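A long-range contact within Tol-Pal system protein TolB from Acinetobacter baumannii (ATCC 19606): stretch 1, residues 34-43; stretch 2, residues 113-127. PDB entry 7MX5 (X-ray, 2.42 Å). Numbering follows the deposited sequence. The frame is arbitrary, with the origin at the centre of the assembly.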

ATOM      1  N   THR A  34       8.938   2.270 -16.586  1.00 44.73           N
ATOM      2  CA  THR A  34       9.201   2.710 -15.220  1.00 52.05           C
ATOM      3  C   THR A  34       8.536   1.788 -14.205  1.00 43.63           C
ATOM      4  O   THR A  34       9.118   1.487 -13.157  1.00 43.74           O
ATOM      5  CB  THR A  34       8.723   4.150 -15.030  1.00 50.92           C
ATOM      6  OG1 THR A  34       9.258   4.974 -16.074  1.00 51.63           O
ATOM      7  CG2 THR A  34       9.175   4.687 -13.680  1.00 40.75           C
ATOM      8  N   ASP A  35       7.316   1.333 -14.498  1.00 41.15           N
ATOM      9  CA  ASP A  35       6.630   0.416 -13.593  1.00 49.13           C
ATOM     10  C   ASP A  35       7.388  -0.900 -13.470  1.00 46.21           C
ATOM     11  O   ASP A  35       7.616  -1.398 -12.362  1.00 45.18           O
ATOM     12  CB  ASP A  35       5.202   0.167 -14.079  1.00 37.47           C
ATOM     13  CG  ASP A  35       4.308   1.381 -13.923  1.00 43.17           C
ATOM     14  OD1 ASP A  35       4.609   2.242 -13.069  1.00 46.82           O
ATOM     15  OD2 ASP A  35       3.299   1.470 -14.654  1.00 40.32           O
ATOM     16  N   LEU A  36       7.791  -1.475 -14.607  1.00 44.93           N
ATOM     17  CA  LEU A  36       8.517  -2.741 -14.580  1.00 45.26           C
ATOM     18  C   LEU A  36       9.822  -2.622 -13.804  1.00 41.54           C
ATOM     19  O   LEU A  36      10.253  -3.589 -13.164  1.00 43.39           O
ATOM     20  CB  LEU A  36       8.785  -3.219 -16.007  1.00 31.99           C
ATOM     21  CG  LEU A  36       7.555  -3.623 -16.822  1.00 44.73           C
ATOM     22  CD1 LEU A  36       7.949  -4.503 -17.997  1.00 35.71           C
ATOM     23  CD2 LEU A  36       6.530  -4.327 -15.943  1.00 44.76           C
ATOM     24  N   ASN A  37      10.458  -1.451 -13.839  1.00 39.23           N
ATOM     25  CA  ASN A  37      11.683  -1.233 -13.082  1.00 53.97           C
ATOM     26  C   ASN A  37      11.431  -1.001 -11.599  1.00 45.23           C
ATOM     27  O   ASN A  37      12.388  -1.022 -10.817  1.00 44.49           O
ATOM     28  CB  ASN A  37      12.462  -0.052 -13.665  1.00 44.15           C
ATOM     29  CG  ASN A  37      13.432  -0.476 -14.750  1.00 55.42           C
ATOM     30  OD1 ASN A  37      14.397  -1.196 -14.489  1.00 60.05           O
ATOM     31  ND2 ASN A  37      13.180  -0.034 -15.977  1.00 60.52           N
ATOM     32  N   ARG A  38      10.180  -0.777 -11.193  1.00 42.50           N
ATOM     33  CA  ARG A  38       9.830  -0.658  -9.784  1.00 46.73           C
ATOM     34  C   ARG A  38       8.983  -1.833  -9.302  1.00 44.67           C
ATOM     35  O   ARG A  38       8.332  -1.742  -8.255  1.00 39.06           O
ATOM     36  CB  ARG A  38       9.125   0.675  -9.515  1.00 38.38           C
ATOM     37  CG  ARG A  38       7.686   0.772 -10.002  1.00 56.98           C
ATOM     38  CD  ARG A  38       7.019   2.024  -9.444  1.00 54.63           C
ATOM     39  NE  ARG A  38       5.797   2.376 -10.157  1.00 50.47           N
ATOM     40  CZ  ARG A  38       4.573   2.114  -9.719  1.00 49.22           C
ATOM     41  NH1 ARG A  38       4.367   1.491  -8.571  1.00 60.36           N
ATOM     42  NH2 ARG A  38       3.528   2.491 -10.450  1.00 43.50           N
ATOM     43  N   SER A  39       8.996  -2.943 -10.040  1.00 43.68           N
ATOM     44  CA  SER A  39       8.240  -4.134  -9.678  1.00 51.72           C
ATOM     45  C   SER A  39       8.882  -4.936  -8.555  1.00 42.20           C
ATOM     46  O   SER A  39       8.219  -5.810  -7.985  1.00 35.40           O
ATOM     47  CB  SER A  39       8.069  -5.036 -10.903  1.00 45.04           C
ATOM     48  OG  SER A  39       9.308  -5.612 -11.285  1.00 37.13           O
ATOM     49  N   GLY A  40      10.144  -4.671  -8.226  1.00 46.03           N
ATOM     50  CA  GLY A  40      10.852  -5.463  -7.243  1.00 52.97           C
ATOM     51  C   GLY A  40      11.252  -6.845  -7.703  1.00 49.48           C
ATOM     52  O   GLY A  40      11.881  -7.578  -6.930  1.00 60.90           O
ATOM     53  N   ARG A  41      10.913  -7.225  -8.935  1.00 50.18           N
ATOM     54  CA  ARG A  41      11.230  -8.543  -9.462  1.00 51.93           C
ATOM     55  C   ARG A  41      11.847  -8.515 -10.851  1.00 57.35           C
ATOM     56  O   ARG A  41      12.295  -9.567 -11.322  1.00 49.63           O
ATOM     57  CB  ARG A  41       9.969  -9.420  -9.507  1.00 43.30           C
ATOM     58  CG  ARG A  41       9.716 -10.223  -8.245  1.00 44.61           C
ATOM     59  CD  ARG A  41       8.869 -11.447  -8.547  1.00 52.98           C
ATOM     60  NE  ARG A  41       9.251 -12.072  -9.808  1.00 53.96           N
ATOM     61  CZ  ARG A  41       9.138 -13.367 -10.068  1.00 56.66           C
ATOM     62  NH1 ARG A  41       8.652 -14.211  -9.173  1.00 49.97           N
ATOM     63  NH2 ARG A  41       9.521 -13.826 -11.256  1.00 62.36           N
ATOM     64  N   PHE A  42      11.877  -7.366 -11.525  1.00 55.89           N
ATOM     65  CA  PHE A  42      12.396  -7.288 -12.881  1.00 53.19           C
ATOM     66  C   PHE A  42      13.066  -5.940 -13.095  1.00 53.07           C
ATOM     67  O   PHE A  42      12.906  -5.005 -12.306  1.00 70.66           O
ATOM     68  CB  PHE A  42      11.289  -7.479 -13.925  1.00 43.60           C
ATOM     69  CG  PHE A  42      10.525  -8.761 -13.782  1.00 48.55           C
ATOM     70  CD1 PHE A  42      11.015  -9.938 -14.320  1.00 47.54           C
ATOM     71  CD2 PHE A  42       9.310  -8.786 -13.118  1.00 42.83           C
ATOM     72  CE1 PHE A  42      10.313 -11.119 -14.193  1.00 44.67           C
ATOM     73  CE2 PHE A  42       8.603  -9.964 -12.988  1.00 48.56           C
ATOM     74  CZ  PHE A  42       9.104 -11.132 -13.526  1.00 41.55           C
ATOM     75  N   THR A  43      13.830  -5.859 -14.180  1.00 46.10           N
ATOM     76  CA  THR A  43      14.333  -4.606 -14.719  1.00 48.68           C
ATOM     77  C   THR A  43      13.898  -4.496 -16.174  1.00 54.88           C
ATOM     78  O   THR A  43      13.610  -5.499 -16.833  1.00 58.78           O
ATOM     79  CB  THR A  43      15.862  -4.509 -14.617  1.00 42.63           C
ATOM     80  OG1 THR A  43      16.465  -5.387 -15.576  1.00 54.15           O
ATOM     81  CG2 THR A  43      16.336  -4.883 -13.220  1.00 54.63           C
TER
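Stretch 2, residues 113-127: AGHMVSDAIYQALTG

One polar anchor and a longer apolar seam hold the helix of stretch 2 against a helix end and the loop that follows it. Stretch 2 is helical from Ala 113 to Thr 126, and Gly 127 leaves the helix with positive phi, a conformation glycine tolerates well. It runs in the same general sense as stretch 1: Asp 35 lies beside Ser 118 (CA to CA 6.3 Å), and Arg 41 beside Thr 126 (8.8 Å).

At the anchor, His 115 ND1 donates to Asp 35 OD2 at 2.6 Å, the carboxylate lying near the plane of the imidazole as a ring N-H requires. Arg 38 NH2 forms a salt bridge with Asp 35 OD1 (2.8 Å), so the buried acid has charge compensation from its own stretch. The small Ser 118 lets the chains approach closely, and its OG returns to Gly 114 O at 2.7 Å.

Farther along, Leu 36 CD1 meets Ile 121 CG2 at 4.0 Å, while Ser 39 CB packs 3.9 Å from Tyr 122 CD1. Phe 42 offers a broad surface: Leu 125 CD1 sits over one face, 4.1 Å from the ring centroid, in a CH-pi contact, and Thr 126 CG2 meets the edge, 3.5 Å from Phe 42 CE2. The same methyl lies 3.5 Å from Arg 41 NE, over the guanidinium face.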

ATOM      1  N   ALA A 113      -3.545   3.680 -17.791  1.00 44.52           N
ATOM      2  CA  ALA A 113      -3.402   2.676 -18.839  1.00 45.26           C
ATOM      3  C   ALA A 113      -2.037   2.003 -18.771  1.00 43.13           C
ATOM      4  O   ALA A 113      -1.931   0.783 -18.949  1.00 34.75           O
ATOM      5  CB  ALA A 113      -3.621   3.311 -20.212  1.00 40.08           C
ATOM      6  N   GLY A 114      -0.983   2.779 -18.516  1.00 44.37           N
ATOM      7  CA  GLY A 114       0.338   2.188 -18.376  1.00 39.13           C
ATOM      8  C   GLY A 114       0.437   1.272 -17.175  1.00 36.28           C
ATOM      9  O   GLY A 114       1.093   0.229 -17.231  1.00 37.52           O
ATOM     10  N   HIS A 115      -0.216   1.645 -16.073  1.00 39.50           N
ATOM     11  CA  HIS A 115      -0.229   0.781 -14.900  1.00 49.01           C
ATOM     12  C   HIS A 115      -1.021  -0.495 -15.154  1.00 41.01           C
ATOM     13  O   HIS A 115      -0.693  -1.546 -14.594  1.00 37.89           O
ATOM     14  CB  HIS A 115      -0.798   1.539 -13.699  1.00 34.95           C
ATOM     15  CG  HIS A 115       0.032   2.715 -13.282  1.00 37.09           C
ATOM     16  ND1 HIS A 115       1.391   2.781 -13.501  1.00 34.28           N
ATOM     17  CD2 HIS A 115      -0.306   3.869 -12.660  1.00 35.36           C
ATOM     18  CE1 HIS A 115       1.855   3.926 -13.033  1.00 39.63           C
ATOM     19  NE2 HIS A 115       0.846   4.604 -12.516  1.00 37.41           N
ATOM     20  N   MET A 116      -2.056  -0.427 -15.995  1.00 45.97           N
ATOM     21  CA  MET A 116      -2.806  -1.629 -16.346  1.00 45.73           C
ATOM     22  C   MET A 116      -1.967  -2.564 -17.207  1.00 36.74           C
ATOM     23  O   MET A 116      -1.938  -3.779 -16.976  1.00 36.11           O
ATOM     24  CB  MET A 116      -4.101  -1.252 -17.065  1.00 36.06           C
ATOM     25  CG  MET A 116      -5.179  -0.686 -16.157  1.00 48.19           C
ATOM     26  SD  MET A 116      -6.285   0.443 -17.023  1.00 96.59           S
ATOM     27  CE  MET A 116      -7.780  -0.541 -17.106  1.00 81.50           C
ATOM     28  N   VAL A 117      -1.283  -2.013 -18.212  1.00 32.49           N
ATOM     29  CA  VAL A 117      -0.403  -2.822 -19.051  1.00 36.39           C
ATOM     30  C   VAL A 117       0.691  -3.462 -18.207  1.00 38.51           C
ATOM     31  O   VAL A 117       0.989  -4.655 -18.349  1.00 32.69           O
ATOM     32  CB  VAL A 117       0.187  -1.965 -20.187  1.00 35.33           C
ATOM     33  CG1 VAL A 117       1.239  -2.749 -20.956  1.00 35.11           C
ATOM     34  CG2 VAL A 117      -0.917  -1.486 -21.117  1.00 42.61           C
ATOM     35  N   SER A 118       1.296  -2.684 -17.308  1.00 43.22           N
ATOM     36  CA  SER A 118       2.338  -3.222 -16.441  1.00 34.11           C
ATOM     37  C   SER A 118       1.784  -4.257 -15.472  1.00 31.77           C
ATOM     38  O   SER A 118       2.480  -5.223 -15.136  1.00 34.73           O
ATOM     39  CB  SER A 118       3.014  -2.088 -15.674  1.00 32.64           C
ATOM     40  OG  SER A 118       3.401  -1.042 -16.549  1.00 42.91           O
ATOM     41  N   ASP A 119       0.545  -4.074 -15.007  1.00 28.88           N
ATOM     42  CA  ASP A 119      -0.072  -5.068 -14.136  1.00 31.36           C
ATOM     43  C   ASP A 119      -0.257  -6.393 -14.864  1.00 36.74           C
ATOM     44  O   ASP A 119      -0.081  -7.466 -14.273  1.00 28.94           O
ATOM     45  CB  ASP A 119      -1.415  -4.553 -13.616  1.00 40.62           C
ATOM     46  CG  ASP A 119      -1.275  -3.730 -12.350  1.00 42.51           C
ATOM     47  OD1 ASP A 119      -0.129  -3.438 -11.950  1.00 39.65           O
ATOM     48  OD2 ASP A 119      -2.313  -3.377 -11.752  1.00 45.53           O
ATOM     49  N   ALA A 120      -0.608  -6.339 -16.151  1.00 31.33           N
ATOM     50  CA  ALA A 120      -0.789  -7.564 -16.921  1.00 36.19           C
ATOM     51  C   ALA A 120       0.546  -8.238 -17.210  1.00 38.05           C
ATOM     52  O   ALA A 120       0.638  -9.472 -17.205  1.00 37.53           O
ATOM     53  CB  ALA A 120      -1.534  -7.263 -18.221  1.00 32.59           C
ATOM     54  N   ILE A 121       1.590  -7.447 -17.470  1.00 30.80           N
ATOM     55  CA  ILE A 121       2.917  -8.013 -17.697  1.00 30.44           C
ATOM     56  C   ILE A 121       3.418  -8.707 -16.438  1.00 31.86           C
ATOM     57  O   ILE A 121       3.959  -9.818 -16.494  1.00 33.63           O
ATOM     58  CB  ILE A 121       3.894  -6.918 -18.165  1.00 32.35           C
ATOM     59  CG1 ILE A 121       3.472  -6.369 -19.529  1.00 33.04           C
ATOM     60  CG2 ILE A 121       5.317  -7.455 -18.220  1.00 27.89           C
ATOM     61  CD1 ILE A 121       4.333  -5.222 -20.016  1.00 28.18           C
ATOM     62  N   TYR A 122       3.240  -8.063 -15.281  1.00 32.14           N
ATOM     63  CA  TYR A 122       3.679  -8.646 -14.019  1.00 33.88           C
ATOM     64  C   TYR A 122       2.964  -9.962 -13.738  1.00 35.79           C
ATOM     65  O   TYR A 122       3.592 -10.947 -13.335  1.00 36.16           O
ATOM     66  CB  TYR A 122       3.442  -7.647 -12.886  1.00 36.10           C
ATOM     67  CG  TYR A 122       3.954  -8.080 -11.530  1.00 33.92           C
ATOM     68  CD1 TYR A 122       5.246  -7.777 -11.127  1.00 40.70           C
ATOM     69  CD2 TYR A 122       3.136  -8.771 -10.645  1.00 28.46           C
ATOM     70  CE1 TYR A 122       5.716  -8.162  -9.885  1.00 42.29           C
ATOM     71  CE2 TYR A 122       3.597  -9.161  -9.402  1.00 35.44           C
ATOM     72  CZ  TYR A 122       4.888  -8.854  -9.027  1.00 37.66           C
ATOM     73  OH  TYR A 122       5.351  -9.238  -7.790  1.00 39.33           O
ATOM     74  N   GLN A 123       1.646  -9.997 -13.951  1.00 36.21           N
ATOM     75  CA  GLN A 123       0.885 -11.213 -13.686  1.00 41.99           C
ATOM     76  C   GLN A 123       1.262 -12.328 -14.655  1.00 41.62           C
ATOM     77  O   GLN A 123       1.281 -13.505 -14.278  1.00 38.11           O
ATOM     78  CB  GLN A 123      -0.612 -10.917 -13.765  1.00 34.98           C
ATOM     79  CG  GLN A 123      -1.500 -12.050 -13.285  1.00 35.39           C
ATOM     80  CD  GLN A 123      -2.949 -11.630 -13.156  1.00 45.27           C
ATOM     81  OE1 GLN A 123      -3.635 -11.412 -14.154  1.00 57.11           O
ATOM     82  NE2 GLN A 123      -3.423 -11.512 -11.921  1.00 55.32           N
ATOM     83  N   ALA A 124       1.568 -11.977 -15.905  1.00 27.53           N
ATOM     84  CA  ALA A 124       1.930 -12.988 -16.891  1.00 39.04           C
ATOM     85  C   ALA A 124       3.299 -13.599 -16.622  1.00 42.35           C
ATOM     86  O   ALA A 124       3.575 -14.704 -17.101  1.00 38.49           O
ATOM     87  CB  ALA A 124       1.895 -12.389 -18.297  1.00 28.39           C
ATOM     88  N   LEU A 125       4.157 -12.914 -15.867  1.00 31.05           N
ATOM     89  CA  LEU A 125       5.506 -13.396 -15.600  1.00 38.20           C
ATOM     90  C   LEU A 125       5.657 -14.051 -14.237  1.00 39.02           C
ATOM     91  O   LEU A 125       6.527 -14.912 -14.070  1.00 28.02           O
ATOM     92  CB  LEU A 125       6.509 -12.243 -15.712  1.00 28.47           C
ATOM     93  CG  LEU A 125       6.665 -11.625 -17.101  1.00 35.05           C
ATOM     94  CD1 LEU A 125       7.581 -10.420 -17.048  1.00 41.23           C
ATOM     95  CD2 LEU A 125       7.190 -12.654 -18.084  1.00 32.65           C
ATOM     96  N   THR A 126       4.838 -13.665 -13.257  1.00 43.64           N
ATOM     97  CA  THR A 126       4.932 -14.206 -11.910  1.00 34.14           C
ATOM     98  C   THR A 126       3.693 -14.957 -11.452  1.00 38.91           C
ATOM     99  O   THR A 126       3.779 -15.706 -10.473  1.00 43.46           O
ATOM    100  CB  THR A 126       5.214 -13.085 -10.896  1.00 37.18           C
ATOM    101  OG1 THR A 126       3.985 -12.434 -10.547  1.00 41.95           O
ATOM    102  CG2 THR A 126       6.174 -12.061 -11.480  1.00 35.84           C
ATOM    103  N   GLY A 127       2.555 -14.788 -12.121  1.00 32.84           N
ATOM    104  CA  GLY A 127       1.316 -15.365 -11.643  1.00 34.89           C
ATOM    105  C   GLY A 127       0.695 -14.640 -10.472  1.00 45.23           C
ATOM    106  O   GLY A 127      -0.230 -15.175  -9.851  1.00 43.70           O
TER